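Local coordinates for Non-structural protein 3 (Porcine deltacoronavirus, PDB 6LN0) that probably cleaves the viral polyprotein through a zinc-binding papain-like protease domain, which it carries in one chain with a macro domain, at residues T332-T337 and C363-P368; T342-V347 and G376-G381. One frame throughout, in Å; residues are numbered along the deposited sequence.

Contact 1 (T332-T337 and C363-P368). With ZN (zinc ion), chain B.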
loop_
_atom_site.group_PDB
_atom_site.type_symbol
_atom_site.label_atom_id
_atom_site.label_comp_id
_atom_site.label_asym_id
_atom_site.label_seq_id
_atom_site.Cartn_x
_atom_site.Cartn_y
_atom_site.Cartn_z
ATOM N N THR A 332 31.525 -34.772 19.038
ATOM C CA THR A 332 31.167 -34.548 20.430
ATOM C C THR A 332 32.213 -35.162 21.359
ATOM O O THR A 332 32.930 -36.099 21.001
ATOM C CB THR A 332 29.778 -35.125 20.726
ATOM O OG1 THR A 332 29.732 -36.512 20.377
ATOM C CG2 THR A 332 28.705 -34.391 19.928
ATOM N N ALA A 333 32.327 -34.594 22.552
ATOM C CA ALA A 333 33.180 -35.188 23.573
ATOM C C ALA A 333 32.504 -36.381 24.233
ATOM O O ALA A 333 33.179 -37.330 24.643
ATOM C CB ALA A 333 33.554 -34.146 24.620
ATOM N N CYS A 334 31.179 -36.386 24.289
ATOM C CA CYS A 334 30.474 -37.468 24.964
ATOM C C CYS A 334 30.549 -38.776 24.175
ATOM O O CYS A 334 30.821 -39.833 24.753
ATOM C CB CYS A 334 29.021 -37.073 25.199
ATOM S SG CYS A 334 28.275 -36.359 23.746
ATOM N N CYS A 335 30.325 -38.750 22.856
ATOM C CA CYS A 335 30.326 -40.007 22.117
ATOM C C CYS A 335 31.063 -39.957 20.783
ATOM O O CYS A 335 30.945 -40.908 20.005
ATOM C CB CYS A 335 28.876 -40.465 21.870
ATOM S SG CYS A 335 27.754 -39.248 21.155
ATOM N N ASN A 336 31.835 -38.908 20.497
ATOM C CA ASN A 336 32.547 -38.771 19.214
ATOM C C ASN A 336 31.628 -38.982 18.004
ATOM O O ASN A 336 31.934 -39.726 17.058
ATOM C CB ASN A 336 33.751 -39.703 19.185
ATOM C CG ASN A 336 34.695 -39.406 20.328
ATOM O OD1 ASN A 336 34.611 -40.027 21.393
ATOM N ND2 ASN A 336 35.554 -38.401 20.148
ATOM N N THR A 337 30.478 -38.319 18.044
ATOM C CA THR A 337 29.617 -38.222 16.874
ATOM C C THR A 337 30.005 -36.986 16.065
ATOM O O THR A 337 30.271 -35.926 16.631
ATOM C CB THR A 337 28.164 -38.178 17.315
ATOM O OG1 THR A 337 27.835 -39.443 17.905
ATOM C CG2 THR A 337 27.222 -37.904 16.118
ATOM N N CYS A 363 23.151 -39.085 23.794
ATOM C CA CYS A 363 23.452 -39.212 25.216
ATOM C C CYS A 363 22.627 -38.285 26.101
ATOM O O CYS A 363 22.736 -38.368 27.332
ATOM C CB CYS A 363 24.930 -38.900 25.490
ATOM S SG CYS A 363 26.174 -39.530 24.329
ATOM N N ASP A 364 21.875 -37.361 25.511
ATOM C CA ASP A 364 21.057 -36.409 26.250
ATOM C C ASP A 364 21.880 -35.639 27.279
ATOM O O ASP A 364 21.610 -35.676 28.475
ATOM C CB ASP A 364 19.874 -37.107 26.922
ATOM C CG ASP A 364 18.920 -36.126 27.570
ATOM O OD1 ASP A 364 18.864 -34.966 27.093
ATOM O OD2 ASP A 364 18.249 -36.512 28.560
ATOM N N VAL A 365 22.892 -34.924 26.778
ATOM C CA VAL A 365 23.720 -34.038 27.586
ATOM C C VAL A 365 24.160 -32.865 26.725
ATOM O O VAL A 365 24.231 -32.959 25.497
ATOM C CB VAL A 365 24.982 -34.737 28.153
ATOM C CG1 VAL A 365 24.615 -35.673 29.263
ATOM C CG2 VAL A 365 25.696 -35.489 27.049
ATOM N N TRP A 366 24.485 -31.759 27.389
ATOM C CA TRP A 366 25.171 -30.629 26.776
ATOM C C TRP A 366 26.670 -30.893 26.864
ATOM O O TRP A 366 27.247 -30.876 27.955
ATOM C CB TRP A 366 24.772 -29.326 27.466
ATOM C CG TRP A 366 23.384 -28.955 27.089
ATOM C CD1 TRP A 366 22.246 -29.284 27.757
ATOM C CD2 TRP A 366 22.969 -28.223 25.913
ATOM N NE1 TRP A 366 21.146 -28.795 27.085
ATOM C CE2 TRP A 366 21.559 -28.137 25.954
ATOM C CE3 TRP A 366 23.651 -27.635 24.836
ATOM C CZ2 TRP A 366 20.804 -27.481 24.949
ATOM C CZ3 TRP A 366 22.905 -26.982 23.833
ATOM C CH2 TRP A 366 21.491 -26.910 23.904
ATOM N N THR A 367 27.302 -31.142 25.704
ATOM C CA THR A 367 28.663 -31.640 25.610
ATOM C C THR A 367 29.594 -30.625 24.967
ATOM O O THR A 367 29.177 -29.875 24.081
ATOM C CB THR A 367 28.709 -32.921 24.782
ATOM O OG1 THR A 367 30.066 -33.340 24.658
ATOM C CG2 THR A 367 28.149 -32.672 23.376
ATOM N N PRO A 368 30.858 -30.581 25.379
ATOM C CA PRO A 368 31.865 -29.883 24.568
ATOM C C PRO A 368 32.175 -30.655 23.293
ATOM O O PRO A 368 31.687 -31.780 23.099
ATOM C CB PRO A 368 33.082 -29.810 25.503
ATOM C CG PRO A 368 32.545 -30.068 26.862
ATOM C CD PRO A 368 31.419 -31.033 26.664
HETATM ZN ZN ZN B . 26.937 -37.922 22.809
#
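The indole of W366 is turned away from 332-337; its ring meets that of Y359, the planes inclined by about 55°, and R349 and E350 also touch it. A second flat group, the P368 carbonyl, receives two donors: T367 OG1 lies in its plane, on a lone pair, at 2.7 Å from P368 O, whereas A333 N sits 29° above the plane, 2.9 Å from the same O. The A333 bond joins strand 365-371 to a zinc-binding tip built from two strand connections, as in the fingers of coronavirus papain-like proteases; the T367 bond lies within 363-368 and orients that hydroxyl. C334 and C335, adjacent in the loop between strands 327-332 and 338-346, and C363, in the turn before strand 365-371, each place SG 2.3 Å from zinc; C360 completes the site. D364 and V365 together stand opposite C360, forming a G1 beta bulge. Both loop cysteines hold SG between backbone N and carbonyl carbon, while C363 SG is anti to its carbonyl carbon (chi1 -41°). T367 lies in the second shell: its CB packs 3.6 Å from C334 SG, and its OG1, anti to the backbone N, takes a weak bond from C334 N. The T332 and T367 side chains cross at about a right angle, CG2 to CG2. T332 OG1 accepts from T337 N at 3.0 Å and weakly from C335 N.

Contact 2 (T342-V347 and G376-G381)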
loop_
_atom_site.group_PDB
_atom_site.type_symbol
_atom_site.label_atom_id
_atom_site.label_comp_id
_atom_site.label_asym_id
_atom_site.label_seq_id
_atom_site.Cartn_x
_atom_site.Cartn_y
_atom_site.Cartn_z
ATOM N N THR A 342 25.375 -24.677 11.492
ATOM C CA THR A 342 25.430 -23.345 10.925
ATOM C C THR A 342 24.686 -22.410 11.860
ATOM O O THR A 342 23.831 -22.844 12.633
ATOM C CB THR A 342 24.812 -23.322 9.527
ATOM O OG1 THR A 342 23.409 -23.422 9.679
ATOM C CG2 THR A 342 25.271 -24.518 8.742
ATOM N N GLY A 343 25.012 -21.124 11.786
ATOM C CA GLY A 343 24.405 -20.160 12.684
ATOM C C GLY A 343 25.040 -20.207 14.067
ATOM O O GLY A 343 26.058 -20.882 14.313
ATOM N N VAL A 344 24.411 -19.480 14.989
ATOM C CA VAL A 344 24.868 -19.462 16.366
ATOM C C VAL A 344 24.465 -20.760 17.058
ATOM O O VAL A 344 23.531 -21.444 16.650
ATOM C CB VAL A 344 24.303 -18.242 17.122
ATOM C CG1 VAL A 344 24.689 -16.941 16.455
ATOM C CG2 VAL A 344 22.804 -18.372 17.228
ATOM N N ILE A 345 25.180 -21.100 18.136
ATOM C CA ILE A 345 24.763 -22.181 19.015
ATOM C C ILE A 345 23.907 -21.607 20.123
ATOM O O ILE A 345 24.322 -20.696 20.843
ATOM C CB ILE A 345 25.961 -22.918 19.621
ATOM C CG1 ILE A 345 27.025 -23.219 18.578
ATOM C CG2 ILE A 345 25.468 -24.187 20.298
ATOM C CD1 ILE A 345 28.264 -23.880 19.220
ATOM N N SER A 346 22.745 -22.168 20.301
ATOM C CA SER A 346 21.818 -21.715 21.320
ATOM C C SER A 346 21.959 -22.707 22.473
ATOM O O SER A 346 21.360 -23.782 22.455
ATOM C CB SER A 346 20.408 -21.633 20.736
ATOM O OG SER A 346 19.419 -21.834 21.724
ATOM N N VAL A 347 22.797 -22.374 23.452
ATOM C CA VAL A 347 23.113 -23.305 24.539
ATOM C C VAL A 347 22.040 -23.069 25.594
ATOM O O VAL A 347 22.141 -22.170 26.432
ATOM C CB VAL A 347 24.522 -23.109 25.089
ATOM C CG1 VAL A 347 24.845 -24.218 26.092
ATOM C CG2 VAL A 347 25.544 -23.034 23.965
ATOM N N GLY A 376 35.205 -20.404 13.817
ATOM C CA GLY A 376 34.809 -20.260 15.200
ATOM C C GLY A 376 33.317 -20.458 15.333
ATOM O O GLY A 376 32.639 -20.869 14.391
ATOM N N ALA A 377 32.801 -20.149 16.517
ATOM C CA ALA A 377 31.374 -20.288 16.752
ATOM C C ALA A 377 30.931 -19.269 17.789
ATOM O O ALA A 377 31.673 -18.980 18.731
ATOM C CB ALA A 377 31.027 -21.705 17.215
ATOM N N VAL A 378 29.732 -18.709 17.592
ATOM C CA VAL A 378 29.075 -17.856 18.574
ATOM C C VAL A 378 28.120 -18.713 19.377
ATOM O O VAL A 378 27.368 -19.507 18.808
ATOM C CB VAL A 378 28.312 -16.695 17.912
ATOM C CG1 VAL A 378 27.397 -16.019 18.931
ATOM C CG2 VAL A 378 29.277 -15.702 17.309
ATOM N N ALA A 379 28.124 -18.543 20.695
ATOM C CA ALA A 379 27.210 -19.253 21.574
ATOM C C ALA A 379 26.357 -18.236 22.305
ATOM O O ALA A 379 26.843 -17.162 22.663
ATOM C CB ALA A 379 27.966 -20.125 22.589
ATOM N N ILE A 380 25.085 -18.557 22.505
ATOM C CA ILE A 380 24.186 -17.673 23.229
ATOM C C ILE A 380 23.555 -18.458 24.358
ATOM O O ILE A 380 23.252 -19.648 24.224
ATOM C CB ILE A 380 23.092 -17.011 22.347
ATOM C CG1 ILE A 380 22.316 -18.027 21.522
ATOM C CG2 ILE A 380 23.678 -15.902 21.471
ATOM C CD1 ILE A 380 21.010 -17.425 20.932
ATOM N N GLY A 381 23.373 -17.772 25.475
ATOM C CA GLY A 381 22.783 -18.323 26.676
ATOM C C GLY A 381 22.862 -17.241 27.725
ATOM O O GLY A 381 23.194 -16.099 27.413
#
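A parallel strand pair in the mixed sheet of the papain-like protease region holds this contact: the end of strand 338-346 runs beside strand 376-383, with I345 bridged to A379 and S346 to I380. The alternating parallel bonding pattern is the evidence. I345 gives its N-H to V378 O (2.8 Å, 171° at the hydrogen) and takes the N-H of I380 on its own O (2.8 Å), so its two polar backbone atoms reach the residues flanking A379. I380 repeats the pattern from the other strand, its O accepting from V347 N at 2.9 Å. All three donors approach nearly along the C=O axis, and A379 CA adds a CA-H...O contact to I345 O. The end-to-end directions of the touching parts differ by 43°, while the paired CA atoms stay close.

Side chains pack above and below this backbone seam. I345 and A379 share one face, where CD1 of I345, at the end of an extended chain, touches A377 CB at 4.0 Å; F328 of strand 327-332 packs against both I345 and A377. V347 CG2, anti to its carbonyl carbon, rests 4.0 Å from A379 CB. S346 and I380 occupy the opposite face. Here I380 CG1 takes the crowded position between N and carbonyl carbon (chi1 52°), which brings it to 3.4 Å from I345 O and alongside S346 CA. V344 and V378 lie side by side, pointing the same way, their CG1 atoms 3.8 Å apart, and V321 of helix 313-322 touches both. Directional main-chain bonds are thus flanked by side-chain contacts made through carbon atoms, mainly of aliphatic residues, which is consistent with pairing held by main-chain bonds and aliphatic packing, without any charged group across it.

Contacts 1 and 2 belong to the same mixed sheet, and their segments alternate along the chain: each takes one piece near strand 338-346 and one from the later strands 365-371 and 376-383. The centre of contact 1 lies about 51 Å from the chain's centre, that of contact 2 about 38 Å; two of the eight touching residues of contact 1 are buried, compared with five of nine in contact 2. Closure of contact 1 rests on metal coordination and few hydrogen bonds; contact 2 uses regular strand bonding and aliphatic packing. Their centres lie 16 Å apart, bridged by the W366 indole, whose CH2 packs 3.5 Å from S346 O and whose CZ3 lies 3.8 Å from V347 CA.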